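Local coordinates for protein GEO10716p1 (Drosophila melanogaster, PDB 7BTG) that probably dephosphorylates proteins as an arginine phosphatase of the low molecular weight protein tyrosine phosphatase family, at residues 4-9 and 38-43; 84-89 and 122-127. The protein carries 1 engineered substitution. All coordinates share one frame; numbering follows the deposited sequence.

Interaction 1 (4-9 and 38-43). Engineered in segment 4-9: S7 (natural residue Cys). With PO4 (phosphate ion), chain B.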
ATOM      1  N   LEU A   4      -6.593  -1.783  -1.152  1.00 29.74           N
ATOM      2  CA  LEU A   4      -5.747  -2.548  -0.238  1.00 30.84           C
ATOM      3  C   LEU A   4      -4.289  -2.391  -0.655  1.00 27.15           C
ATOM      4  O   LEU A   4      -3.930  -2.735  -1.783  1.00 26.83           O
ATOM      5  CB  LEU A   4      -6.144  -4.026  -0.251  1.00 28.20           C
ATOM      6  CG  LEU A   4      -5.385  -4.946   0.707  1.00 27.90           C
ATOM      7  CD1 LEU A   4      -5.781  -4.646   2.140  1.00 31.57           C
ATOM      8  CD2 LEU A   4      -5.658  -6.409   0.353  1.00 30.51           C
ATOM      9  N   PHE A   5      -3.451  -1.863   0.241  1.00 22.38           N
ATOM     10  CA  PHE A   5      -2.017  -1.804  -0.008  1.00 24.27           C
ATOM     11  C   PHE A   5      -1.348  -3.047   0.573  1.00 26.20           C
ATOM     12  O   PHE A   5      -1.706  -3.504   1.661  1.00 26.75           O
ATOM     13  CB  PHE A   5      -1.396  -0.546   0.596  1.00 26.56           C
ATOM     14  CG  PHE A   5      -1.810   0.732  -0.087  1.00 30.03           C
ATOM     15  CD1 PHE A   5      -1.337   1.045  -1.334  1.00 24.57           C
ATOM     16  CD2 PHE A   5      -2.647   1.640   0.549  1.00 33.84           C
ATOM     17  CE1 PHE A   5      -1.700   2.248  -1.963  1.00 30.65           C
ATOM     18  CE2 PHE A   5      -3.013   2.846  -0.073  1.00 29.99           C
ATOM     19  CZ  PHE A   5      -2.538   3.139  -1.331  1.00 30.18           C
ATOM     20  N   VAL A   6      -0.376  -3.602  -0.154  1.00 28.56           N
ATOM     21  CA  VAL A   6       0.251  -4.857   0.247  1.00 25.70           C
ATOM     22  C   VAL A   6       1.763  -4.714   0.229  1.00 29.96           C
ATOM     23  O   VAL A   6       2.344  -4.267  -0.767  1.00 28.06           O
ATOM     24  CB  VAL A   6      -0.197  -6.029  -0.634  1.00 27.62           C
ATOM     25  CG1 VAL A   6       0.610  -7.305  -0.279  1.00 22.31           C
ATOM     26  CG2 VAL A   6      -1.670  -6.284  -0.400  1.00 22.01           C
ATOM     27  N   SER A   7       2.396  -5.057   1.350  1.00 27.50           N
ATOM     28  CA  SER A   7       3.841  -5.152   1.450  1.00 22.51           C
ATOM     29  C   SER A   7       4.159  -6.503   2.063  1.00 27.45           C
ATOM     30  O   SER A   7       3.264  -7.193   2.550  1.00 24.41           O
ATOM     31  CB  SER A   7       4.440  -4.007   2.284  1.00 28.26           C
ATOM     32  OG  SER A   7       3.896  -3.937   3.595  1.00 27.42           O
ATOM     33  N   ILE A   8       5.436  -6.902   2.054  1.00 27.53           N
ATOM     34  CA  ILE A   8       5.720  -8.247   2.544  1.00 25.83           C
ATOM     35  C   ILE A   8       5.445  -8.332   4.040  1.00 27.87           C
ATOM     36  O   ILE A   8       4.779  -9.263   4.508  1.00 27.40           O
ATOM     37  CB  ILE A   8       7.143  -8.703   2.163  1.00 30.23           C
ATOM     38  CG1 ILE A   8       7.280 -10.185   2.478  1.00 31.45           C
ATOM     39  CG2 ILE A   8       8.241  -7.928   2.884  1.00 26.47           C
ATOM     40  CD1 ILE A   8       8.491 -10.820   1.902  1.00 22.98           C
ATOM     41  N   GLY A   9       5.843  -7.314   4.799  1.00 29.39           N
ATOM     42  CA  GLY A   9       5.686  -7.398   6.236  1.00 26.79           C
ATOM     43  C   GLY A   9       4.427  -6.765   6.786  1.00 29.83           C
ATOM     44  O   GLY A   9       4.061  -7.037   7.924  1.00 29.15           O
ATOM     45  N   ALA A  38      -2.413  -4.957   4.195  1.00 26.93           N
ATOM     46  CA  ALA A  38      -2.209  -6.340   4.590  1.00 28.46           C
ATOM     47  C   ALA A  38      -0.833  -6.779   4.103  1.00 26.59           C
ATOM     48  O   ALA A  38      -0.156  -6.053   3.364  1.00 28.31           O
ATOM     49  CB  ALA A  38      -3.328  -7.236   4.043  1.00 24.25           C
ATOM     50  N   GLY A  39      -0.432  -7.998   4.501  1.00 26.34           N
ATOM     51  CA  GLY A  39       0.916  -8.476   4.253  1.00 24.54           C
ATOM     52  C   GLY A  39       0.935  -9.904   3.744  1.00 23.25           C
ATOM     53  O   GLY A  39      -0.101 -10.552   3.616  1.00 26.56           O
ATOM     54  N   LEU A  40       2.143 -10.380   3.460  1.00 24.73           N
ATOM     55  CA  LEU A  40       2.349 -11.684   2.837  1.00 28.94           C
ATOM     56  C   LEU A  40       3.164 -12.656   3.704  1.00 30.46           C
ATOM     57  O   LEU A  40       3.547 -13.726   3.218  1.00 28.18           O
ATOM     58  CB  LEU A  40       3.014 -11.475   1.470  1.00 24.41           C
ATOM     59  CG  LEU A  40       2.240 -10.542   0.513  1.00 24.37           C
ATOM     60  CD1 LEU A  40       3.085 -10.098  -0.628  1.00 24.19           C
ATOM     61  CD2 LEU A  40       0.963 -11.205  -0.035  1.00 25.16           C
ATOM     62  N   ARG A  41       3.453 -12.314   4.964  1.00 31.35           N
ATOM     63  CA  ARG A  41       4.203 -13.175   5.876  1.00 31.00           C
ATOM     64  C   ARG A  41       3.675 -12.971   7.288  1.00 30.90           C
ATOM     65  O   ARG A  41       3.144 -11.912   7.619  1.00 32.77           O
ATOM     66  CB  ARG A  41       5.716 -12.884   5.885  1.00 28.39           C
ATOM     67  CG  ARG A  41       6.446 -13.009   4.558  1.00 30.66           C
ATOM     68  CD  ARG A  41       6.680 -14.452   4.131  1.00 23.74           C
ATOM     69  NE  ARG A  41       7.497 -14.459   2.930  1.00 28.12           N
ATOM     70  CZ  ARG A  41       7.009 -14.248   1.708  1.00 29.17           C
ATOM     71  NH1 ARG A  41       5.712 -14.042   1.542  1.00 30.74           N
ATOM     72  NH2 ARG A  41       7.810 -14.243   0.656  1.00 27.04           N
ATOM     73  N   SER A  42       3.843 -13.989   8.136  1.00 26.98           N
ATOM     74  CA  SER A  42       3.410 -13.826   9.524  1.00 31.65           C
ATOM     75  C   SER A  42       4.410 -13.050  10.385  1.00 30.49           C
ATOM     76  O   SER A  42       4.106 -12.797  11.549  1.00 32.82           O
ATOM     77  CB  SER A  42       3.149 -15.191  10.162  1.00 33.32           C
ATOM     78  OG  SER A  42       4.342 -15.951  10.157  1.00 38.68           O
ATOM     79  N   TRP A  43       5.556 -12.630   9.826  1.00 27.27           N
ATOM     80  CA  TRP A  43       6.679 -12.104  10.601  1.00 30.77           C
ATOM     81  C   TRP A  43       6.249 -11.024  11.586  1.00 35.63           C
ATOM     82  O   TRP A  43       6.433 -11.158  12.801  1.00 40.19           O
ATOM     83  CB  TRP A  43       7.750 -11.550   9.656  1.00 34.04           C
ATOM     84  CG  TRP A  43       8.306 -12.562   8.706  1.00 31.50           C
ATOM     85  CD1 TRP A  43       8.284 -13.925   8.851  1.00 30.37           C
ATOM     86  CD2 TRP A  43       8.957 -12.300   7.458  1.00 28.49           C
ATOM     87  NE1 TRP A  43       8.895 -14.517   7.780  1.00 30.97           N
ATOM     88  CE2 TRP A  43       9.307 -13.548   6.903  1.00 28.38           C
ATOM     89  CE3 TRP A  43       9.278 -11.132   6.754  1.00 28.69           C
ATOM     90  CZ2 TRP A  43       9.966 -13.664   5.682  1.00 28.40           C
ATOM     91  CZ3 TRP A  43       9.929 -11.251   5.525  1.00 28.12           C
ATOM     92  CH2 TRP A  43      10.269 -12.501   5.010  1.00 29.80           C
TER
HETATM   93  P   PO4 B 201       7.160  -3.841   4.733  1.00 32.55           P
HETATM   94  O1  PO4 B 201       5.882  -3.854   5.550  1.00 27.02           O
HETATM   95  O2  PO4 B 201       8.345  -3.869   5.663  1.00 30.18           O
HETATM   96  O3  PO4 B 201       7.316  -2.593   3.898  1.00 28.69           O
HETATM   97  O4  PO4 B 201       7.181  -5.019   3.760  1.00 26.22           O
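I8 sets its CG1-CD1 branch aslant over R41 where two parallel neighbours of one beta-alpha-beta unit, strands 2-7 and 34-39, run out into loops; segment 4-9 passes there into the phosphate-binding P-loop of the low molecular weight phosphatase fold. With CG1 anti to the backbone N (chi1 -170°), the isoleucine reaches across the bent arginine: I8 CG1 meets R41 CG at 3.6 Å, and I8 CD1 covers one guanidinium face, offset toward its rim. The same methyl touches the indole of W43, with I8 CD1 3.9 Å from W43 CZ3, while R41 CB rests over the centre of one face of that ring. Two bonds fix the turn of the guanidinium: R41 NH1 gives 2.8 Å to L40 O, which lies almost in the guanidinium plane, and NH2 forms a salt bridge with E92 of helix 87-99. Deeper in the core, V6 and L40 meet at about a right angle, V6 CG1 packing 3.7 Å from L40 CG. L4 CD1 touches the methyl of A38. The backbones are joined by A38 N to F5 O, 3.0 Å, and, past the regular bridge, by L40 N to I8 O, also 3.0 Å. The engineered S7, a cysteine in the natural sequence, holds its OG 2.8 Å from O1 of a bound phosphate and also hydrogen-bonded to S14 OG. G9 N points almost straight at phosphate O4, 2.9 Å away with an N-H...O angle of 172°.

Interaction 2 (84-89 and 122-127)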
ATOM      1  N   ALA A  84       0.734  -3.683  -4.868  1.00 28.17           N
ATOM      2  CA  ALA A  84       2.020  -4.210  -4.438  1.00 27.70           C
ATOM      3  C   ALA A  84       3.075  -3.108  -4.405  1.00 27.35           C
ATOM      4  O   ALA A  84       3.018  -2.140  -5.168  1.00 29.41           O
ATOM      5  CB  ALA A  84       2.469  -5.320  -5.397  1.00 27.52           C
ATOM      6  N   MET A  85       4.049  -3.256  -3.511  1.00 27.63           N
ATOM      7  CA  MET A  85       5.197  -2.352  -3.516  1.00 29.89           C
ATOM      8  C   MET A  85       6.305  -2.839  -4.435  1.00 30.80           C
ATOM      9  O   MET A  85       7.032  -2.015  -5.015  1.00 30.41           O
ATOM     10  CB  MET A  85       5.752  -2.194  -2.095  1.00 23.94           C
ATOM     11  CG  MET A  85       4.706  -1.800  -1.099  1.00 25.40           C
ATOM     12  SD  MET A  85       4.101  -0.088  -1.411  1.00 29.97           S
ATOM     13  CE  MET A  85       2.442  -0.261  -0.765  1.00 25.93           C
ATOM     14  N   ASP A  86       6.390  -4.163  -4.594  1.00 28.87           N
ATOM     15  CA  ASP A  86       7.473  -4.952  -5.172  1.00 36.26           C
ATOM     16  C   ASP A  86       6.949  -5.808  -6.310  1.00 34.79           C
ATOM     17  O   ASP A  86       5.789  -6.232  -6.308  1.00 30.26           O
ATOM     18  CB  ASP A  86       8.062  -5.967  -4.155  1.00 32.91           C
ATOM     19  CG  ASP A  86       9.065  -5.367  -3.288  1.00 34.50           C
ATOM     20  OD1 ASP A  86       9.786  -4.496  -3.819  1.00 47.90           O
ATOM     21  OD2 ASP A  86       9.129  -5.742  -2.100  1.00 36.68           O
ATOM     22  N   ASN A  87       7.850  -6.186  -7.208  1.00 28.69           N
ATOM     23  CA  ASN A  87       7.449  -7.203  -8.163  1.00 32.28           C
ATOM     24  C   ASN A  87       7.389  -8.568  -7.499  1.00 31.84           C
ATOM     25  O   ASN A  87       6.605  -9.428  -7.913  1.00 33.10           O
ATOM     26  CB  ASN A  87       8.385  -7.208  -9.358  1.00 31.05           C
ATOM     27  CG  ASN A  87       7.761  -7.883 -10.551  1.00 46.19           C
ATOM     28  OD1 ASN A  87       8.230  -8.934 -11.012  1.00 50.80           O
ATOM     29  ND2 ASN A  87       6.669  -7.306 -11.042  1.00 37.28           N
ATOM     30  N   SER A  88       8.170  -8.769  -6.439  1.00 28.29           N
ATOM     31  CA  SER A  88       7.979  -9.941  -5.597  1.00 29.41           C
ATOM     32  C   SER A  88       6.556  -9.999  -5.053  1.00 28.32           C
ATOM     33  O   SER A  88       5.865 -11.016  -5.214  1.00 28.95           O
ATOM     34  CB  SER A  88       8.988  -9.946  -4.451  1.00 26.91           C
ATOM     35  OG  SER A  88       8.564 -10.847  -3.435  1.00 36.73           O
ATOM     36  N   ASN A  89       6.120  -8.931  -4.361  1.00 24.79           N
ATOM     37  CA  ASN A  89       4.746  -8.863  -3.868  1.00 27.68           C
ATOM     38  C   ASN A  89       3.771  -9.133  -4.998  1.00 25.14           C
ATOM     39  O   ASN A  89       2.833  -9.920  -4.850  1.00 30.00           O
ATOM     40  CB  ASN A  89       4.387  -7.488  -3.274  1.00 28.41           C
ATOM     41  CG  ASN A  89       5.347  -6.973  -2.207  1.00 32.90           C
ATOM     42  OD1 ASN A  89       5.360  -5.759  -1.952  1.00 31.86           O
ATOM     43  ND2 ASN A  89       6.110  -7.852  -1.560  1.00 26.13           N
ATOM     44  N   ILE A 122       9.854   0.838  -8.316  1.00 26.88           N
ATOM     45  CA  ILE A 122       9.942  -0.145  -7.239  1.00 33.34           C
ATOM     46  C   ILE A 122      10.055   0.562  -5.889  1.00 29.68           C
ATOM     47  O   ILE A 122      10.993   1.323  -5.644  1.00 29.21           O
ATOM     48  CB  ILE A 122      11.139  -1.095  -7.451  1.00 32.49           C
ATOM     49  CG1 ILE A 122      11.134  -1.701  -8.852  1.00 30.36           C
ATOM     50  CG2 ILE A 122      11.102  -2.221  -6.437  1.00 32.98           C
ATOM     51  CD1 ILE A 122       9.961  -2.641  -9.105  1.00 34.83           C
ATOM     52  N   ILE A 123       9.140   0.256  -4.985  1.00 31.77           N
ATOM     53  CA  ILE A 123       9.171   0.809  -3.641  1.00 29.12           C
ATOM     54  C   ILE A 123       9.822  -0.221  -2.729  1.00 27.21           C
ATOM     55  O   ILE A 123       9.200  -1.221  -2.373  1.00 32.33           O
ATOM     56  CB  ILE A 123       7.764   1.194  -3.187  1.00 24.24           C
ATOM     57  CG1 ILE A 123       7.146   2.041  -4.292  1.00 27.77           C
ATOM     58  CG2 ILE A 123       7.830   1.949  -1.894  1.00 29.43           C
ATOM     59  CD1 ILE A 123       5.938   2.814  -3.918  1.00 24.13           C
ATOM     60  N   GLU A 124      11.074   0.027  -2.351  1.00 30.22           N
ATOM     61  CA  GLU A 124      11.889  -0.941  -1.627  1.00 33.84           C
ATOM     62  C   GLU A 124      11.517  -1.020  -0.154  1.00 31.15           C
ATOM     63  O   GLU A 124      11.189  -0.013   0.484  1.00 26.85           O
ATOM     64  CB  GLU A 124      13.374  -0.586  -1.727  1.00 34.75           C
ATOM     65  CG  GLU A 124      13.870  -0.268  -3.134  1.00 39.66           C
ATOM     66  CD  GLU A 124      14.139  -1.515  -3.964  1.00 50.81           C
ATOM     67  OE1 GLU A 124      13.318  -2.466  -3.901  1.00 47.42           O
ATOM     68  OE2 GLU A 124      15.181  -1.543  -4.670  1.00 53.89           O
ATOM     69  N   ASP A 125      11.600  -2.238   0.391  1.00 28.79           N
ATOM     70  CA  ASP A 125      11.397  -2.523   1.811  1.00 27.19           C
ATOM     71  C   ASP A 125      12.404  -1.765   2.666  1.00 31.22           C
ATOM     72  O   ASP A 125      13.603  -2.042   2.570  1.00 31.69           O
ATOM     73  CB  ASP A 125      11.538  -4.023   2.081  1.00 29.49           C
ATOM     74  CG  ASP A 125      11.118  -4.401   3.486  1.00 30.78           C
ATOM     75  OD1 ASP A 125      10.888  -3.497   4.329  1.00 31.32           O
ATOM     76  OD2 ASP A 125      10.999  -5.607   3.745  1.00 28.84           O
ATOM     77  N   PRO A 126      11.975  -0.826   3.511  1.00 29.21           N
ATOM     78  CA  PRO A 126      12.915  -0.103   4.380  1.00 29.83           C
ATOM     79  C   PRO A 126      13.207  -0.777   5.708  1.00 30.41           C
ATOM     80  O   PRO A 126      14.040  -0.260   6.454  1.00 29.01           O
ATOM     81  CB  PRO A 126      12.181   1.224   4.627  1.00 30.92           C
ATOM     82  CG  PRO A 126      10.745   0.829   4.670  1.00 31.81           C
ATOM     83  CD  PRO A 126      10.606  -0.292   3.630  1.00 28.81           C
ATOM     84  N   TYR A 127      12.542  -1.900   6.006  1.00 30.95           N
ATOM     85  CA  TYR A 127      12.629  -2.547   7.320  1.00 32.42           C
ATOM     86  C   TYR A 127      14.063  -2.686   7.814  1.00 27.40           C
ATOM     87  O   TYR A 127      14.349  -2.406   8.981  1.00 35.60           O
ATOM     88  CB  TYR A 127      11.965  -3.928   7.267  1.00 26.84           C
ATOM     89  CG  TYR A 127      11.726  -4.587   8.616  1.00 32.59           C
ATOM     90  CD1 TYR A 127      12.693  -5.408   9.204  1.00 31.54           C
ATOM     91  CD2 TYR A 127      10.530  -4.413   9.285  1.00 29.36           C
ATOM     92  CE1 TYR A 127      12.466  -6.016  10.446  1.00 30.56           C
ATOM     93  CE2 TYR A 127      10.298  -5.014  10.523  1.00 37.68           C
ATOM     94  CZ  TYR A 127      11.271  -5.813  11.092  1.00 32.46           C
ATOM     95  OH  TYR A 127      11.018  -6.391  12.310  1.00 31.70           O
TER
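A chi1 of -84°, with CG anti to the carbonyl carbon, swings the carboxylate of D86 back toward I122 and I123, although its CB points away from them. The contact joins the loop between strand 81-84 and helix 87-99 to the Asp-Pro-Tyr loop, which borders the phosphate site in low molecular weight phosphatases. D86 crosses I122 at about a right angle, OD1 of D86 lying 3.7 Å from CG2 of I122. OD1 of D86 also comes within 4.1 Å of E124 OE1, a proximity of like charges probably eased by R13, whose NH1 forms a salt bridge with D86 OD2 and a hydrogen bond with I123 O. M85 is bent at chi2, and its end turns away to pack on R13 and A17 of helix 13-27, leaving M85 CB to meet I123 CB at 4.1 Å. I123 also packs against A138 and I142 of helix 133-154. One backbone bond crosses the contact, I123 N to M85 O at 3.1 Å with an N-H...O angle of 158°. N89 steadies the M85 turn from the helix: its OD1 takes M85 N on an in-plane lone pair at 3.2 Å and D86 N more weakly. Further along segment 122-127, D125 closes an Asx turn, its OD1 accepting Y127 N at 2.8 Å from above the carboxylate plane.

In the fold
Interaction 1 is a buried contact where the parallel strands 2-7 and 34-39 run into loops, made of backbone bonds, aliphatic packing and the I8, R41 and W43 cluster; interaction 2 is partly buried and joins irregular segments by one backbone bond. In interaction 2 the charged D86 itself lies at the contact and pairs with R13, whereas in interaction 1 R41 pairs outward with E92. The two touch: V6 O lies 3.4 Å from M85 CG, and I8 CG2 3.7 Å from D125 OD2. Helix 87-99 serves both, through E92 in the first and N89 holding the backbone just before the helix in the second. The bound phosphate, bonded by the P-loop, sits about 6 Å from the M85 side chain.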